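Local coordinates for putative sugar binding protein (Geobacillus stearothermophilus, PDB 6GT9) that binds glucose and galactose, here galactose, probably as the sugar-recognition component of a three-component sensing system for galactan utilization, at residues Gly245-Pro250 with Val265-Tyr270. Sequence-based numbering, arbitrary orientation.
With GAL (beta-D-galactopyranose), chain E.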
loop_
_atom_site.group_PDB
_atom_site.type_symbol
_atom_site.label_atom_id
_atom_site.label_comp_id
_atom_site.label_asym_id
_atom_site.label_seq_id
_atom_site.Cartn_x
_atom_site.Cartn_y
_atom_site.Cartn_z
ATOM N N GLY A 245 0.873 -7.578 10.107
ATOM C CA GLY A 245 0.721 -7.292 8.685
ATOM C C GLY A 245 0.144 -5.920 8.415
ATOM O O GLY A 245 0.078 -5.085 9.320
ATOM N N PHE A 246 -0.271 -5.672 7.168
ATOM C CA PHE A 246 -0.843 -4.403 6.746
ATOM C C PHE A 246 -2.290 -4.579 6.309
ATOM O O PHE A 246 -2.679 -5.626 5.786
ATOM C CB PHE A 246 -0.042 -3.773 5.588
ATOM C CG PHE A 246 0.826 -2.617 6.016
ATOM C CD1 PHE A 246 1.991 -2.838 6.732
ATOM C CD2 PHE A 246 0.458 -1.316 5.723
ATOM C CE1 PHE A 246 2.788 -1.788 7.130
ATOM C CE2 PHE A 246 1.244 -0.246 6.132
ATOM C CZ PHE A 246 2.418 -0.491 6.843
ATOM N N ASP A 247 -3.078 -3.530 6.556
ATOM C CA ASP A 247 -4.443 -3.347 6.071
ATOM C C ASP A 247 -5.437 -4.278 6.744
ATOM O O ASP A 247 -5.071 -5.097 7.601
ATOM C CB ASP A 247 -4.494 -3.497 4.546
ATOM C CG ASP A 247 -3.514 -2.580 3.867
ATOM O OD1 ASP A 247 -3.610 -1.346 4.045
ATOM O OD2 ASP A 247 -2.603 -3.097 3.207
ATOM N N THR A 248 -6.706 -4.123 6.386
ATOM C CA THR A 248 -7.802 -4.703 7.141
ATOM C C THR A 248 -8.770 -5.414 6.219
ATOM O O THR A 248 -9.987 -5.379 6.420
ATOM C CB THR A 248 -8.526 -3.633 7.962
ATOM O OG1 THR A 248 -8.978 -2.588 7.091
ATOM C CG2 THR A 248 -7.600 -3.033 9.024
ATOM N N LEU A 249 -8.243 -6.082 5.193
ATOM C CA LEU A 249 -9.080 -6.914 4.349
ATOM C C LEU A 249 -9.758 -7.984 5.202
ATOM O O LEU A 249 -9.223 -8.384 6.245
ATOM C CB LEU A 249 -8.252 -7.562 3.236
ATOM C CG LEU A 249 -7.673 -6.550 2.235
ATOM C CD1 LEU A 249 -6.758 -7.223 1.238
ATOM C CD2 LEU A 249 -8.788 -5.783 1.526
ATOM N N PRO A 250 -10.937 -8.456 4.783
ATOM C CA PRO A 250 -11.692 -9.429 5.600
ATOM C C PRO A 250 -10.887 -10.619 6.106
ATOM O O PRO A 250 -11.045 -10.987 7.277
ATOM C CB PRO A 250 -12.801 -9.878 4.641
ATOM C CG PRO A 250 -13.049 -8.666 3.787
ATOM C CD PRO A 250 -11.706 -7.995 3.611
ATOM N N VAL A 265 -1.547 -2.989 10.468
ATOM C CA VAL A 265 -1.466 -1.545 10.288
ATOM C C VAL A 265 -2.647 -1.075 9.445
ATOM O O VAL A 265 -2.857 -1.551 8.321
ATOM C CB VAL A 265 -0.133 -1.139 9.645
ATOM C CG1 VAL A 265 -0.050 0.386 9.529
ATOM C CG2 VAL A 265 1.031 -1.687 10.480
ATOM N N VAL A 266 -3.410 -0.121 9.982
ATOM C CA VAL A 266 -4.608 0.357 9.299
ATOM C C VAL A 266 -4.223 1.370 8.232
ATOM O O VAL A 266 -3.339 2.207 8.437
ATOM C CB VAL A 266 -5.595 0.968 10.307
ATOM C CG1 VAL A 266 -6.839 1.485 9.590
ATOM C CG2 VAL A 266 -5.971 -0.067 11.367
ATOM N N GLN A 267 -4.878 1.291 7.079
ATOM C CA GLN A 267 -4.851 2.377 6.111
ATOM C C GLN A 267 -6.287 2.757 5.788
ATOM O O GLN A 267 -7.235 2.097 6.213
ATOM C CB GLN A 267 -4.095 1.997 4.829
ATOM C CG GLN A 267 -2.605 1.693 4.989
ATOM C CD GLN A 267 -1.901 1.625 3.649
ATOM O OE1 GLN A 267 -1.337 2.616 3.180
ATOM N NE2 GLN A 267 -1.965 0.462 3.002
ATOM N N GLU A 268 -6.462 3.817 4.998
ATOM C CA GLU A 268 -7.791 4.281 4.612
ATOM C C GLU A 268 -7.898 4.314 3.091
ATOM O O GLU A 268 -7.936 5.399 2.489
ATOM C CB GLU A 268 -8.087 5.663 5.196
ATOM C CG GLU A 268 -7.927 5.768 6.712
ATOM C CD GLU A 268 -8.879 4.871 7.496
ATOM O OE1 GLU A 268 -9.849 4.332 6.910
ATOM O OE2 GLU A 268 -8.659 4.722 8.723
ATOM N N PRO A 269 -7.957 3.142 2.438
ATOM C CA PRO A 269 -7.990 3.141 0.962
ATOM C C PRO A 269 -9.185 3.866 0.366
ATOM O O PRO A 269 -9.020 4.624 -0.602
ATOM C CB PRO A 269 -7.997 1.640 0.610
ATOM C CG PRO A 269 -8.332 0.914 1.912
ATOM C CD PRO A 269 -7.811 1.779 2.987
ATOM N N TYR A 270 -10.391 3.621 0.882
ATOM C CA TYR A 270 -11.568 4.301 0.351
ATOM C C TYR A 270 -11.397 5.809 0.440
ATOM O O TYR A 270 -11.708 6.542 -0.509
ATOM C CB TYR A 270 -12.818 3.862 1.117
ATOM C CG TYR A 270 -14.119 4.503 0.657
ATOM C CD1 TYR A 270 -14.457 5.799 1.036
ATOM C CD2 TYR A 270 -15.026 3.789 -0.112
ATOM C CE1 TYR A 270 -15.636 6.373 0.628
ATOM C CE2 TYR A 270 -16.214 4.354 -0.517
ATOM C CZ TYR A 270 -16.513 5.644 -0.145
ATOM O OH TYR A 270 -17.697 6.209 -0.551
HETATM C C1 GAL E . -1.277 -2.191 0.348
HETATM C C2 GAL E . -0.653 -1.076 -0.467
HETATM C C3 GAL E . -1.170 -1.077 -1.917
HETATM C C4 GAL E . -0.930 -2.435 -2.555
HETATM C C5 GAL E . -1.488 -3.543 -1.677
HETATM C C6 GAL E . -1.111 -4.939 -2.180
HETATM O O1 GAL E . -0.755 -2.172 1.662
HETATM O O2 GAL E . -0.953 0.206 0.105
HETATM O O3 GAL E . -0.446 -0.160 -2.677
HETATM O O4 GAL E . 0.471 -2.648 -2.757
HETATM O O5 GAL E . -1.007 -3.464 -0.275
HETATM O O6 GAL E . -1.930 -5.924 -1.590
HETATM O O HOH W 1 -6.197 -0.734 4.574
HETATM O O HOH W 2 -7.001 -0.783 6.718
#
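With CG anti to the carbonyl carbon in both D247 (chi1 -54°) and Q267 (chi1 -64°), and the glutamine extended beyond CG, a carboxylate and an amide meet beside the bound galactose. Q267 NE2 donates to the syn lone pair of D247 OD1 at 2.7 Å, the two planes lying nearly coplanar. The other N-H of Q267 NE2 runs almost straight (172°) to GAL O2 at 3.1 Å, while GAL O1 donates to D247 OD2 at 2.6 Å. The pair illustrates how one sugar-binding residue helps position another: the amide on OD1 and the sugar hydroxyl on OD2 together hold the carboxylate's rotation, and a water also donates to D247 OD1. On the strands themselves, V265 CB sits 3.7 Å from the centroid of the F246 ring, over its face, in a CH-pi contact. Bonds from V265 N to G245 O (2.9 Å) and from D247 N to V265 O (2.7 Å) bracket the parallel bridge between F246 and V265. Both sugar-binding residues thus follow the C-terminal ends of neighbouring parallel strands, 242-246 and 263-266, joined through helix 250-258 in a beta-alpha-beta unit; helix 135-149 packs against F246 and V265, and Y44 of helix 43-59 touches D247 and Q267.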